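PDB 2YY7: L-threonine dehydrogenase from Flavobacterium frigidimaris, which probably catalyses the NAD-dependent oxidation of L-threonine at its 3-hydroxyl, as a member of the short-chain dehydrogenase/reductase superfamily with a Rossmann-type nucleotide-binding fold. Local coordinates for residues W153-Y156 / Y157-Y161; F204-S207 / E208-M211; E232-K235 / I236-S239; T248-E251 / I252-I256. One frame throughout, in Å; residues are numbered along the deposited sequence.

Contact 1: W153-Y156 / Y157-Y161; sequences WCEY and YHNIY
Ile-160 lays its CG1 over the face of the Tyr-156 ring, one helical turn back, in a CH-pi contact 3.6 Å from CG1 to the ring centroid and 12° off the normal. The ring is brought there by a first torsion of -172°, which sets CG anti to the backbone N. Its hydroxyl is satisfied across the dimer interface, where Tyr-156 OH is hydrogen-bonded to Glu-84 of the second subunit. With an alanine here, that glutamate would probably lose its phenol partner and the Ile-160 branch the flat surface beneath it. A second apolar pair, Trp-153 CE3 and Tyr-157 CE2, lies 3.8 Å apart. This is the C-terminal end of helix 142-161, which in this Rossmann-type fold packs on helix 87-106 and on the second subunit. Four successive carbonyls are met by the amides four residues on: Tyr-157 N reaches Trp-153 O at 2.8 Å, nearly straight at 176°, and Ile-160 N reaches Tyr-156 O at 2.7 Å. His-158 N and Asn-159 N bond likewise to Cys-154 O and Glu-155 O. Among the polar side chains, Glu-155 OE1 forms a salt bridge with Arg-152, while His-158 ND1 is hydrogen-bonded to Val-163 O.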
ATOM      1  N   TRP A 153       3.565  -6.641   1.678  1.00  8.27           N
ATOM      2  CA  TRP A 153       4.895  -7.102   2.055  1.00  8.90           C
ATOM      3  C   TRP A 153       4.893  -8.521   2.625  1.00  9.61           C
ATOM      4  O   TRP A 153       5.832  -9.282   2.389  1.00  8.91           O
ATOM      5  CB  TRP A 153       5.547  -6.121   3.037  1.00  8.74           C
ATOM      6  CG  TRP A 153       6.169  -4.939   2.344  1.00 10.61           C
ATOM      7  CD1 TRP A 153       5.761  -3.631   2.406  1.00 10.47           C
ATOM      8  CD2 TRP A 153       7.310  -4.960   1.474  1.00 11.79           C
ATOM      9  NE1 TRP A 153       6.582  -2.839   1.628  1.00  8.61           N
ATOM     10  CE2 TRP A 153       7.538  -3.629   1.045  1.00  9.52           C
ATOM     11  CE3 TRP A 153       8.162  -5.975   1.015  1.00  9.88           C
ATOM     12  CZ2 TRP A 153       8.586  -3.287   0.179  1.00 10.90           C
ATOM     13  CZ3 TRP A 153       9.206  -5.635   0.151  1.00 11.47           C
ATOM     14  CH2 TRP A 153       9.407  -4.300  -0.256  1.00 12.08           C
ATOM     15  N   CYS A 154       3.850  -8.888   3.367  1.00  9.13           N
ATOM     16  CA  CYS A 154       3.775 -10.246   3.907  1.00 10.50           C
ATOM     17  C   CYS A 154       3.741 -11.236   2.749  1.00 10.13           C
ATOM     18  O   CYS A 154       4.436 -12.256   2.761  1.00 10.16           O
ATOM     19  CB  CYS A 154       2.516 -10.434   4.758  1.00 10.18           C
ATOM     20  SG  CYS A 154       2.605  -9.667   6.379  1.00 11.34           S
ATOM     21  N   GLU A 155       2.925 -10.927   1.747  1.00  9.90           N
ATOM     22  CA  GLU A 155       2.798 -11.783   0.576  1.00 10.74           C
ATOM     23  C   GLU A 155       4.122 -11.836  -0.181  1.00 10.57           C
ATOM     24  O   GLU A 155       4.534 -12.894  -0.671  1.00 10.59           O
ATOM     25  CB  GLU A 155       1.697 -11.250  -0.338  1.00 10.53           C
ATOM     26  CG  GLU A 155       1.304 -12.196  -1.451  1.00 14.03           C
ATOM     27  CD  GLU A 155       0.190 -11.633  -2.306  1.00 20.36           C
ATOM     28  OE1 GLU A 155       0.442 -10.658  -3.045  1.00 25.37           O
ATOM     29  OE2 GLU A 155      -0.936 -12.160  -2.233  1.00 22.88           O
ATOM     30  N   TYR A 156       4.788 -10.688  -0.279  1.00 10.86           N
ATOM     31  CA  TYR A 156       6.069 -10.621  -0.971  1.00 10.04           C
ATOM     32  C   TYR A 156       7.072 -11.534  -0.267  1.00 10.49           C
ATOM     33  O   TYR A 156       7.700 -12.380  -0.902  1.00  9.90           O
ATOM     34  CB  TYR A 156       6.616  -9.191  -0.974  1.00 10.20           C
ATOM     35  CG  TYR A 156       7.841  -9.028  -1.849  1.00 11.60           C
ATOM     36  CD1 TYR A 156       7.714  -8.782  -3.217  1.00  9.60           C
ATOM     37  CD2 TYR A 156       9.127  -9.158  -1.318  1.00 12.85           C
ATOM     38  CE1 TYR A 156       8.835  -8.667  -4.037  1.00 10.94           C
ATOM     39  CE2 TYR A 156      10.259  -9.048  -2.137  1.00 10.61           C
ATOM     40  CZ  TYR A 156      10.100  -8.800  -3.494  1.00 10.89           C
ATOM     41  OH  TYR A 156      11.201  -8.678  -4.312  1.00 12.05           O
ATOM     42  N   TYR A 157       7.229 -11.355   1.042  1.00  9.66           N
ATOM     43  CA  TYR A 157       8.167 -12.172   1.808  1.00 10.00           C
ATOM     44  C   TYR A 157       7.869 -13.665   1.706  1.00 10.88           C
ATOM     45  O   TYR A 157       8.785 -14.490   1.716  1.00 10.87           O
ATOM     46  CB  TYR A 157       8.183 -11.738   3.278  1.00  9.97           C
ATOM     47  CG  TYR A 157       9.184 -10.641   3.573  1.00  9.93           C
ATOM     48  CD1 TYR A 157      10.368 -10.917   4.255  1.00 10.83           C
ATOM     49  CD2 TYR A 157       8.954  -9.332   3.162  1.00 12.35           C
ATOM     50  CE1 TYR A 157      11.297  -9.920   4.522  1.00 11.15           C
ATOM     51  CE2 TYR A 157       9.877  -8.320   3.424  1.00 12.32           C
ATOM     52  CZ  TYR A 157      11.047  -8.622   4.106  1.00 12.69           C
ATOM     53  OH  TYR A 157      11.961  -7.625   4.379  1.00 12.59           O
ATOM     54  N   HIS A 158       6.592 -14.018   1.624  1.00 10.70           N
ATOM     55  CA  HIS A 158       6.226 -15.421   1.492  1.00 11.70           C
ATOM     56  C   HIS A 158       6.641 -15.940   0.119  1.00 12.45           C
ATOM     57  O   HIS A 158       7.350 -16.947   0.008  1.00 12.83           O
ATOM     58  CB  HIS A 158       4.719 -15.623   1.626  1.00 11.25           C
ATOM     59  CG  HIS A 158       4.282 -17.012   1.286  1.00 11.76           C
ATOM     60  ND1 HIS A 158       4.466 -18.078   2.142  1.00 13.40           N
ATOM     61  CD2 HIS A 158       3.747 -17.527   0.154  1.00 12.33           C
ATOM     62  CE1 HIS A 158       4.063 -19.189   1.550  1.00 13.58           C
ATOM     63  NE2 HIS A 158       3.623 -18.883   0.343  1.00 15.10           N
ATOM     64  N   ASN A 159       6.190 -15.240  -0.922  1.00 12.75           N
ATOM     65  CA  ASN A 159       6.465 -15.618  -2.305  1.00 14.59           C
ATOM     66  C   ASN A 159       7.920 -15.556  -2.739  1.00 14.80           C
ATOM     67  O   ASN A 159       8.368 -16.381  -3.530  1.00 14.55           O
ATOM     68  CB  ASN A 159       5.638 -14.759  -3.267  1.00 14.46           C
ATOM     69  CG  ASN A 159       4.157 -15.062  -3.196  1.00 19.25           C
ATOM     70  OD1 ASN A 159       3.762 -16.196  -2.934  1.00 22.42           O
ATOM     71  ND2 ASN A 159       3.327 -14.051  -3.447  1.00 20.71           N
ATOM     72  N   ILE A 160       8.655 -14.575  -2.231  1.00 14.91           N
ATOM     73  CA  ILE A 160      10.047 -14.414  -2.611  1.00 14.84           C
ATOM     74  C   ILE A 160      11.040 -15.071  -1.658  1.00 16.02           C
ATOM     75  O   ILE A 160      12.021 -15.675  -2.100  1.00 15.59           O
ATOM     76  CB  ILE A 160      10.396 -12.912  -2.759  1.00 15.77           C
ATOM     77  CG1 ILE A 160       9.454 -12.267  -3.779  1.00 12.50           C
ATOM     78  CG2 ILE A 160      11.851 -12.741  -3.193  1.00 16.08           C
ATOM     79  CD1 ILE A 160       9.450 -12.962  -5.147  1.00 18.46           C
ATOM     80  N   TYR A 161      10.792 -14.980  -0.358  1.00 14.90           N
ATOM     81  CA  TYR A 161      11.721 -15.571   0.597  1.00 15.81           C
ATOM     82  C   TYR A 161      11.213 -16.830   1.287  1.00 15.82           C
ATOM     83  O   TYR A 161      11.913 -17.403   2.118  1.00 16.15           O
ATOM     84  CB  TYR A 161      12.131 -14.522   1.634  1.00 15.97           C
ATOM     85  CG  TYR A 161      12.667 -13.257   1.006  1.00 16.40           C
ATOM     86  CD1 TYR A 161      13.739 -13.299   0.112  1.00 18.40           C
ATOM     87  CD2 TYR A 161      12.101 -12.018   1.295  1.00 16.46           C
ATOM     88  CE1 TYR A 161      14.230 -12.138  -0.478  1.00 18.35           C
ATOM     89  CE2 TYR A 161      12.583 -10.854   0.713  1.00 16.05           C
ATOM     90  CZ  TYR A 161      13.648 -10.920  -0.171  1.00 17.97           C
ATOM     91  OH  TYR A 161      14.129  -9.766  -0.739  1.00 18.81           O
TER

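Contact 2: F204-S207 / E208-M211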
ATOM      1  N   PHE A 204     -20.052   7.755  19.960  1.00 13.73           N
ATOM      2  CA  PHE A 204     -19.316   8.613  19.038  1.00 13.65           C
ATOM      3  C   PHE A 204     -19.518   8.279  17.555  1.00 13.51           C
ATOM      4  O   PHE A 204     -18.787   8.770  16.692  1.00 13.46           O
ATOM      5  CB  PHE A 204     -17.819   8.638  19.393  1.00 13.05           C
ATOM      6  CG  PHE A 204     -17.121   7.310  19.265  1.00 12.08           C
ATOM      7  CD1 PHE A 204     -16.811   6.785  18.014  1.00 10.59           C
ATOM      8  CD2 PHE A 204     -16.722   6.608  20.403  1.00 11.69           C
ATOM      9  CE1 PHE A 204     -16.106   5.586  17.895  1.00 11.38           C
ATOM     10  CE2 PHE A 204     -16.018   5.408  20.296  1.00 12.32           C
ATOM     11  CZ  PHE A 204     -15.708   4.896  19.042  1.00  9.00           C
ATOM     12  N   LEU A 205     -20.523   7.455  17.276  1.00 13.86           N
ATOM     13  CA  LEU A 205     -20.890   7.062  15.915  1.00 14.87           C
ATOM     14  C   LEU A 205     -22.417   7.168  15.820  1.00 15.38           C
ATOM     15  O   LEU A 205     -23.109   6.918  16.806  1.00 15.61           O
ATOM     16  CB  LEU A 205     -20.452   5.622  15.640  1.00 14.62           C
ATOM     17  CG  LEU A 205     -19.311   5.365  14.648  1.00 16.88           C
ATOM     18  CD1 LEU A 205     -18.171   6.359  14.833  1.00 13.43           C
ATOM     19  CD2 LEU A 205     -18.828   3.937  14.832  1.00 13.63           C
ATOM     20  N   SER A 206     -22.936   7.541  14.649  1.00 15.65           N
ATOM     21  CA  SER A 206     -24.383   7.674  14.460  1.00 15.75           C
ATOM     22  C   SER A 206     -25.081   6.316  14.567  1.00 16.02           C
ATOM     23  O   SER A 206     -24.497   5.276  14.252  1.00 15.76           O
ATOM     24  CB  SER A 206     -24.696   8.347  13.116  1.00 15.34           C
ATOM     25  OG  SER A 206     -24.053   7.693  12.041  1.00 15.63           O
ATOM     26  N   SER A 207     -26.344   6.349  14.991  1.00 15.40           N
ATOM     27  CA  SER A 207     -27.149   5.152  15.236  1.00 15.12           C
ATOM     28  C   SER A 207     -27.206   4.021  14.216  1.00 15.64           C
ATOM     29  O   SER A 207     -27.262   2.856  14.607  1.00 15.85           O
ATOM     30  CB  SER A 207     -28.587   5.558  15.603  1.00 15.78           C
ATOM     31  OG  SER A 207     -29.342   5.927  14.464  1.00 15.62           O
ATOM     32  N   GLU A 208     -27.198   4.334  12.924  1.00 15.89           N
ATOM     33  CA  GLU A 208     -27.285   3.284  11.914  1.00 15.29           C
ATOM     34  C   GLU A 208     -25.960   2.931  11.230  1.00 15.29           C
ATOM     35  O   GLU A 208     -25.956   2.403  10.120  1.00 14.97           O
ATOM     36  CB  GLU A 208     -28.318   3.666  10.847  1.00 16.93           C
ATOM     37  CG  GLU A 208     -29.683   4.068  11.403  1.00 18.97           C
ATOM     38  CD  GLU A 208     -30.223   3.082  12.427  1.00 23.30           C
ATOM     39  OE1 GLU A 208     -30.374   1.889  12.088  1.00 24.25           O
ATOM     40  OE2 GLU A 208     -30.497   3.505  13.575  1.00 24.87           O
ATOM     41  N   THR A 209     -24.842   3.216  11.892  1.00 14.54           N
ATOM     42  CA  THR A 209     -23.522   2.915  11.343  1.00 13.63           C
ATOM     43  C   THR A 209     -23.254   1.416  11.483  1.00 13.34           C
ATOM     44  O   THR A 209     -22.745   0.955  12.508  1.00 12.89           O
ATOM     45  CB  THR A 209     -22.431   3.710  12.089  1.00 13.46           C
ATOM     46  OG1 THR A 209     -22.728   5.109  12.005  1.00 14.18           O
ATOM     47  CG2 THR A 209     -21.061   3.459  11.480  1.00 10.29           C
ATOM     48  N   LYS A 210     -23.614   0.658  10.450  1.00 12.36           N
ATOM     49  CA  LYS A 210     -23.435  -0.789  10.450  1.00 12.77           C
ATOM     50  C   LYS A 210     -21.978  -1.156  10.191  1.00 12.54           C
ATOM     51  O   LYS A 210     -21.371  -0.685   9.232  1.00 12.14           O
ATOM     52  CB  LYS A 210     -24.338  -1.415   9.386  1.00 12.70           C
ATOM     53  CG  LYS A 210     -24.357  -2.930   9.361  1.00 13.40           C
ATOM     54  CD  LYS A 210     -25.309  -3.411   8.278  1.00 16.83           C
ATOM     55  CE  LYS A 210     -25.264  -4.917   8.120  1.00 20.87           C
ATOM     56  NZ  LYS A 210     -25.582  -5.586   9.411  1.00 30.64           N
ATOM     57  N   MET A 211     -21.417  -1.999  11.053  1.00 11.43           N
ATOM     58  CA  MET A 211     -20.021  -2.400  10.911  1.00 12.05           C
ATOM     59  C   MET A 211     -19.793  -3.868  11.219  1.00 10.48           C
ATOM     60  O   MET A 211     -20.606  -4.504  11.892  1.00  9.65           O
ATOM     61  CB  MET A 211     -19.137  -1.580  11.853  1.00 11.20           C
ATOM     62  CG  MET A 211     -19.240  -0.075  11.670  1.00 11.62           C
ATOM     63  SD  MET A 211     -18.199   0.782  12.876  1.00 16.89           S
ATOM     64  CE  MET A 211     -16.662   0.853  11.971  1.00 10.08           C
TER
HETATM   65  O   HOH W   1     -26.395   6.582  11.269  1.00 22.10           O
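Glu-208 folds back on its neighbour Ser-207, carboxylate against hydroxyl. The glutamate chain bends at its second torsion, -49°, which brings the carboxylate round beside the serine instead of letting it run outward. Ser-207 OG donates to Glu-208 OE2 over 2.8 Å, meeting that oxygen on its anti side and 18° out of the carboxylate plane. Thr-250 OG1, at the start of the helix 249-257, lies within hydrogen-bonding reach of both OE2 and Ser-207 O, its one proton being shared or choosing between them.

Thr-209 completes the turn. Residues 206-209 form a type I beta turn, in the loop that leads from strand 200-203 to strand 211-215, and its closing bond runs from Thr-209 N to Ser-206 O at 3.2 Å. Thr-209 OG1 lies 2.9 Å from the same Ser-206 O, but its one proton can also go to Gln-273 OE1 of helix 272-276. A water spans the turn, 2.7 Å from Ser-206 OG and accepting from Glu-208 N at 2.9 Å. The methyl of the threonine turns to the apolar side: Thr-209 CG2 comes within 4.1 Å of Leu-205 CD2, a methyl that also touches Met-211 SD at 3.8 Å, with the leucine side chain at about a right angle to both partners.

The chemistry is thus divided, with hydroxyls, carboxylate and water on the turn itself and a small apolar patch of Leu-205, Thr-209 CG2 and Met-211 SD. The bond from Ser-207 OG, with Thr-250 as a probable second donor, would probably favour the charged form of Glu-208 and hold its carboxylate against rotation.

Contact 3: E232-K235 / I236-S239; sequences EKIK and IHSS
His-237 swings its imidazole back over the backbone of Ile-234 and Lys-235, in the loop joining helix 216-228 to strand 240-241 of the Rossmann-type domain. One face of the ring looks on to the peptide of Lys-235, whose C atom lies 3.8 Å above the His-237 ring plane, displaced toward the rim. A first torsion of -52° sets CG anti to its own carbonyl carbon and beside the backbone N, turning the ring back along the chain. His-237 CE1 comes to 2.9 Å from Ile-234 O, a close approach but not a hydrogen bond. The Ile-234 side chain meets the ring obliquely, with CG2 4.1 Å from His-237 ND1. The ring also stacks with His-158 on helix 142-161, so it sits between this loop and that helix. A serine in its place would probably leave the His-158 ring without its stacking mate and uncover the Lys-235 peptide. The two isoleucines serve different surroundings: Ile-234 packs on Arg-166 of strand 164-174, Ile-236 on Gln-287 of helix 286-292. Between them, the amides of Lys-235 and Ile-236 are both hydrogen-bonded to Tyr-240 OH. The lysine chain runs extended until its last torsion bends it, and Lys-235 NZ then makes a weak bond to Glu-232 O, 3.4 Å away.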
ATOM      1  N   GLU A 232       0.071 -26.133   4.147  1.00 20.86           N
ATOM      2  CA  GLU A 232      -0.593 -26.276   2.854  1.00 21.97           C
ATOM      3  C   GLU A 232      -2.040 -25.785   2.843  1.00 20.82           C
ATOM      4  O   GLU A 232      -2.648 -25.670   1.781  1.00 20.67           O
ATOM      5  CB  GLU A 232      -0.546 -27.730   2.366  1.00 22.91           C
ATOM      6  CG  GLU A 232      -1.303 -28.722   3.228  1.00 28.24           C
ATOM      7  CD  GLU A 232      -0.459 -29.301   4.351  1.00 34.68           C
ATOM      8  OE1 GLU A 232      -0.994 -30.135   5.113  1.00 40.62           O
ATOM      9  OE2 GLU A 232       0.732 -28.933   4.474  1.00 37.28           O
ATOM     10  N   LYS A 233      -2.591 -25.494   4.018  1.00 20.50           N
ATOM     11  CA  LYS A 233      -3.964 -25.008   4.102  1.00 20.30           C
ATOM     12  C   LYS A 233      -4.037 -23.491   4.033  1.00 19.55           C
ATOM     13  O   LYS A 233      -5.110 -22.928   3.831  1.00 19.62           O
ATOM     14  CB  LYS A 233      -4.639 -25.494   5.388  1.00 20.84           C
ATOM     15  CG  LYS A 233      -5.135 -26.932   5.310  1.00 22.90           C
ATOM     16  CD  LYS A 233      -5.925 -27.305   6.551  1.00 28.42           C
ATOM     17  CE  LYS A 233      -6.436 -28.734   6.480  1.00 32.27           C
ATOM     18  NZ  LYS A 233      -7.141 -29.119   7.740  1.00 36.06           N
ATOM     19  N   ILE A 234      -2.894 -22.834   4.207  1.00 18.18           N
ATOM     20  CA  ILE A 234      -2.830 -21.378   4.140  1.00 16.95           C
ATOM     21  C   ILE A 234      -2.617 -21.033   2.670  1.00 16.34           C
ATOM     22  O   ILE A 234      -1.497 -21.074   2.172  1.00 16.49           O
ATOM     23  CB  ILE A 234      -1.650 -20.834   4.977  1.00 17.06           C
ATOM     24  CG1 ILE A 234      -1.753 -21.349   6.416  1.00 16.79           C
ATOM     25  CG2 ILE A 234      -1.643 -19.306   4.947  1.00 17.62           C
ATOM     26  CD1 ILE A 234      -3.056 -20.996   7.122  1.00 14.73           C
ATOM     27  N   LYS A 235      -3.699 -20.701   1.975  1.00 15.78           N
ATOM     28  CA  LYS A 235      -3.623 -20.397   0.555  1.00 15.74           C
ATOM     29  C   LYS A 235      -3.511 -18.913   0.213  1.00 15.72           C
ATOM     30  O   LYS A 235      -3.121 -18.558  -0.899  1.00 15.51           O
ATOM     31  CB  LYS A 235      -4.827 -21.014  -0.157  1.00 17.26           C
ATOM     32  CG  LYS A 235      -4.937 -22.526   0.067  1.00 18.37           C
ATOM     33  CD  LYS A 235      -6.071 -23.135  -0.734  1.00 24.41           C
ATOM     34  CE  LYS A 235      -6.219 -24.620  -0.430  1.00 28.02           C
ATOM     35  NZ  LYS A 235      -4.956 -25.370  -0.678  1.00 31.52           N
ATOM     36  N   ILE A 236      -3.857 -18.052   1.161  1.00 14.42           N
ATOM     37  CA  ILE A 236      -3.769 -16.615   0.946  1.00 14.11           C
ATOM     38  C   ILE A 236      -2.624 -16.116   1.827  1.00 13.73           C
ATOM     39  O   ILE A 236      -2.610 -16.344   3.040  1.00 11.91           O
ATOM     40  CB  ILE A 236      -5.092 -15.912   1.317  1.00 14.37           C
ATOM     41  CG1 ILE A 236      -6.230 -16.494   0.467  1.00 16.51           C
ATOM     42  CG2 ILE A 236      -4.970 -14.406   1.081  1.00 13.85           C
ATOM     43  CD1 ILE A 236      -7.593 -15.877   0.728  1.00 17.60           C
ATOM     44  N   HIS A 237      -1.665 -15.432   1.212  1.00 12.69           N
ATOM     45  CA  HIS A 237      -0.499 -14.966   1.942  1.00 13.01           C
ATOM     46  C   HIS A 237      -0.426 -13.465   2.210  1.00 11.68           C
ATOM     47  O   HIS A 237       0.597 -12.947   2.669  1.00 11.22           O
ATOM     48  CB  HIS A 237       0.736 -15.496   1.220  1.00 13.02           C
ATOM     49  CG  HIS A 237       0.679 -16.977   0.994  1.00 15.08           C
ATOM     50  ND1 HIS A 237       0.788 -17.888   2.023  1.00 14.25           N
ATOM     51  CD2 HIS A 237       0.425 -17.701  -0.122  1.00 16.10           C
ATOM     52  CE1 HIS A 237       0.603 -19.109   1.551  1.00 13.95           C
ATOM     53  NE2 HIS A 237       0.379 -19.024   0.253  1.00 14.52           N
ATOM     54  N   SER A 238      -1.531 -12.780   1.930  1.00 11.18           N
ATOM     55  CA  SER A 238      -1.658 -11.357   2.200  1.00 10.68           C
ATOM     56  C   SER A 238      -2.345 -11.375   3.567  1.00 11.83           C
ATOM     57  O   SER A 238      -1.679 -11.331   4.601  1.00 11.05           O
ATOM     58  CB  SER A 238      -2.543 -10.690   1.137  1.00 10.61           C
ATOM     59  OG  SER A 238      -3.735 -11.430   0.915  1.00  9.32           O
ATOM     60  N   SER A 239      -3.673 -11.468   3.568  1.00 12.10           N
ATOM     61  CA  SER A 239      -4.438 -11.551   4.812  1.00 10.95           C
ATOM     62  C   SER A 239      -5.846 -12.047   4.497  1.00 11.39           C
ATOM     63  O   SER A 239      -6.420 -11.697   3.462  1.00 11.47           O
ATOM     64  CB  SER A 239      -4.510 -10.195   5.517  1.00  9.92           C
ATOM     65  OG  SER A 239      -5.040 -10.334   6.831  1.00 10.34           O
TER

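Contact 4: T248-E251 / I252-I256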
ATOM      1  N   THR A 248     -25.473  -2.386  14.075  1.00 12.89           N
ATOM      2  CA  THR A 248     -25.432  -0.938  14.224  1.00 12.88           C
ATOM      3  C   THR A 248     -25.467  -0.613  15.711  1.00 12.71           C
ATOM      4  O   THR A 248     -25.735  -1.485  16.539  1.00 13.23           O
ATOM      5  CB  THR A 248     -26.675  -0.280  13.595  1.00 13.23           C
ATOM      6  OG1 THR A 248     -27.846  -0.794  14.243  1.00 14.72           O
ATOM      7  CG2 THR A 248     -26.759  -0.574  12.102  1.00 11.92           C
ATOM      8  N   PRO A 249     -25.179   0.646  16.074  1.00 12.65           N
ATOM      9  CA  PRO A 249     -25.215   1.008  17.491  1.00 12.11           C
ATOM     10  C   PRO A 249     -26.627   0.785  18.041  1.00 12.83           C
ATOM     11  O   PRO A 249     -26.796   0.321  19.169  1.00 12.22           O
ATOM     12  CB  PRO A 249     -24.816   2.479  17.475  1.00 11.79           C
ATOM     13  CG  PRO A 249     -23.837   2.528  16.335  1.00 12.07           C
ATOM     14  CD  PRO A 249     -24.537   1.705  15.276  1.00 11.97           C
ATOM     15  N   THR A 250     -27.638   1.105  17.230  1.00 13.02           N
ATOM     16  CA  THR A 250     -29.027   0.927  17.647  1.00 13.52           C
ATOM     17  C   THR A 250     -29.269  -0.526  18.040  1.00 14.22           C
ATOM     18  O   THR A 250     -29.893  -0.805  19.069  1.00 13.40           O
ATOM     19  CB  THR A 250     -30.026   1.299  16.520  1.00 13.62           C
ATOM     20  OG1 THR A 250     -29.868   2.677  16.168  1.00 12.62           O
ATOM     21  CG2 THR A 250     -31.463   1.071  16.979  1.00 13.71           C
ATOM     22  N   GLU A 251     -28.762  -1.454  17.234  1.00 13.11           N
ATOM     23  CA  GLU A 251     -28.959  -2.870  17.521  1.00 14.98           C
ATOM     24  C   GLU A 251     -28.236  -3.349  18.782  1.00 14.52           C
ATOM     25  O   GLU A 251     -28.826  -4.073  19.583  1.00 15.39           O
ATOM     26  CB  GLU A 251     -28.538  -3.725  16.319  1.00 13.96           C
ATOM     27  CG  GLU A 251     -29.323  -3.409  15.045  1.00 16.76           C
ATOM     28  CD  GLU A 251     -28.807  -4.150  13.819  1.00 18.50           C
ATOM     29  OE1 GLU A 251     -27.589  -4.088  13.545  1.00 18.29           O
ATOM     30  OE2 GLU A 251     -29.621  -4.785  13.117  1.00 23.95           O
ATOM     31  N   ILE A 252     -26.974  -2.963  18.975  1.00 14.23           N
ATOM     32  CA  ILE A 252     -26.272  -3.422  20.170  1.00 14.31           C
ATOM     33  C   ILE A 252     -26.845  -2.767  21.425  1.00 14.45           C
ATOM     34  O   ILE A 252     -26.884  -3.381  22.488  1.00 14.54           O
ATOM     35  CB  ILE A 252     -24.734  -3.182  20.097  1.00 13.66           C
ATOM     36  CG1 ILE A 252     -24.086  -3.680  21.394  1.00 13.45           C
ATOM     37  CG2 ILE A 252     -24.423  -1.708  19.880  1.00 13.18           C
ATOM     38  CD1 ILE A 252     -22.577  -3.809  21.332  1.00 14.21           C
ATOM     39  N   ALA A 253     -27.306  -1.526  21.294  1.00 14.84           N
ATOM     40  CA  ALA A 253     -27.900  -0.818  22.423  1.00 16.03           C
ATOM     41  C   ALA A 253     -29.217  -1.507  22.793  1.00 16.22           C
ATOM     42  O   ALA A 253     -29.555  -1.624  23.969  1.00 15.03           O
ATOM     43  CB  ALA A 253     -28.148   0.650  22.058  1.00 15.59           C
ATOM     44  N   ASN A 254     -29.951  -1.969  21.782  1.00 17.33           N
ATOM     45  CA  ASN A 254     -31.221  -2.653  22.013  1.00 17.92           C
ATOM     46  C   ASN A 254     -31.007  -4.011  22.674  1.00 18.13           C
ATOM     47  O   ASN A 254     -31.818  -4.448  23.490  1.00 18.57           O
ATOM     48  CB  ASN A 254     -31.991  -2.842  20.699  1.00 17.81           C
ATOM     49  CG  ASN A 254     -32.656  -1.561  20.218  1.00 20.17           C
ATOM     50  OD1 ASN A 254     -32.871  -0.629  20.994  1.00 22.38           O
ATOM     51  ND2 ASN A 254     -33.008  -1.520  18.935  1.00 19.07           N
ATOM     52  N   GLU A 255     -29.919  -4.687  22.321  1.00 17.96           N
ATOM     53  CA  GLU A 255     -29.640  -5.984  22.920  1.00 17.11           C
ATOM     54  C   GLU A 255     -29.302  -5.775  24.398  1.00 17.03           C
ATOM     55  O   GLU A 255     -29.706  -6.562  25.257  1.00 17.76           O
ATOM     56  CB  GLU A 255     -28.470  -6.669  22.208  1.00 17.39           C
ATOM     57  CG  GLU A 255     -28.281  -8.121  22.621  1.00 17.26           C
ATOM     58  CD  GLU A 255     -29.460  -8.995  22.235  1.00 18.02           C
ATOM     59  OE1 GLU A 255     -29.633 -10.066  22.848  1.00 18.81           O
ATOM     60  OE2 GLU A 255     -30.214  -8.613  21.314  1.00 19.20           O
ATOM     61  N   ILE A 256     -28.556  -4.711  24.687  1.00 16.62           N
ATOM     62  CA  ILE A 256     -28.175  -4.391  26.061  1.00 16.41           C
ATOM     63  C   ILE A 256     -29.413  -4.047  26.889  1.00 17.09           C
ATOM     64  O   ILE A 256     -29.486  -4.375  28.078  1.00 17.13           O
ATOM     65  CB  ILE A 256     -27.180  -3.199  26.100  1.00 16.23           C
ATOM     66  CG1 ILE A 256     -25.844  -3.627  25.490  1.00 14.36           C
ATOM     67  CG2 ILE A 256     -26.977  -2.714  27.536  1.00 14.01           C
ATOM     68  CD1 ILE A 256     -24.843  -2.499  25.348  1.00 15.78           C
TER
HETATM   69  O   HOH W   2     -30.914  -6.033  19.283  1.00 30.83           O
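Ile-252 tucks its CG2 methyl against the first turn of helix 249-257, 3.2 Å from Pro-249 O and 3.6 Å from Thr-248 O. That methyl sits between the backbone N and the carbonyl carbon, while CG1 is anti to N at 179°, and the side chain packs on Tyr-187 and Phe-192 of helix 187-197 and on Leu-300. Next to it Ala-253 CB, also close to Pro-249 O, packs on Ile-265 of strand 264-267. This is the tight, buried side.

The opposite character belongs to Glu-251 and Asn-254, both exposed. Asn-254 runs alongside Thr-250, pointing the same way, with ND2 3.6 Å from Thr-250 CG2, a loose contact without a side-chain bond between them. A water donates to Glu-251 O and, weakly, to Glu-255 OE2. The polar end of Thr-250 is engaged by Glu-208, in the turn 206-209.

The helix starts with a capping box. Thr-248 OG1, at the N-cap, accepts from Glu-251 N at 3.2 Å, and Glu-251 OE1 accepts in return from Thr-248 N at 2.8 Å, on its anti side and 16° out of the carboxylate plane. Regular bonding begins with Ile-252 N to Thr-248 O, 3.1 Å. Thus the box supplies acceptors to two amides at the helix start, and a carboxylate there would be expected to interact favourably with the positive end of the helix dipole.

From the N terminus, contact 1 comes first, at the end of helix 142-161; contacts 2, 3 and 4 follow in series. Each is local, so none nests within or crosses another. Contact 2 closes the turn between strands 200-203 and 211-215, contact 3 folds the loop ahead of strand 240-241, and contact 4 starts helix 249-257. In space they form two pairs. Contacts 1 and 3 touch, with centres about 11 Å apart, joining the helix to the loop; contacts 2 and 4 touch as well, centres about 10 Å apart, tying the turn to the helix start. Contacts 1 and 4, about 41 Å between centres, lie on opposite sides of the chain's centre.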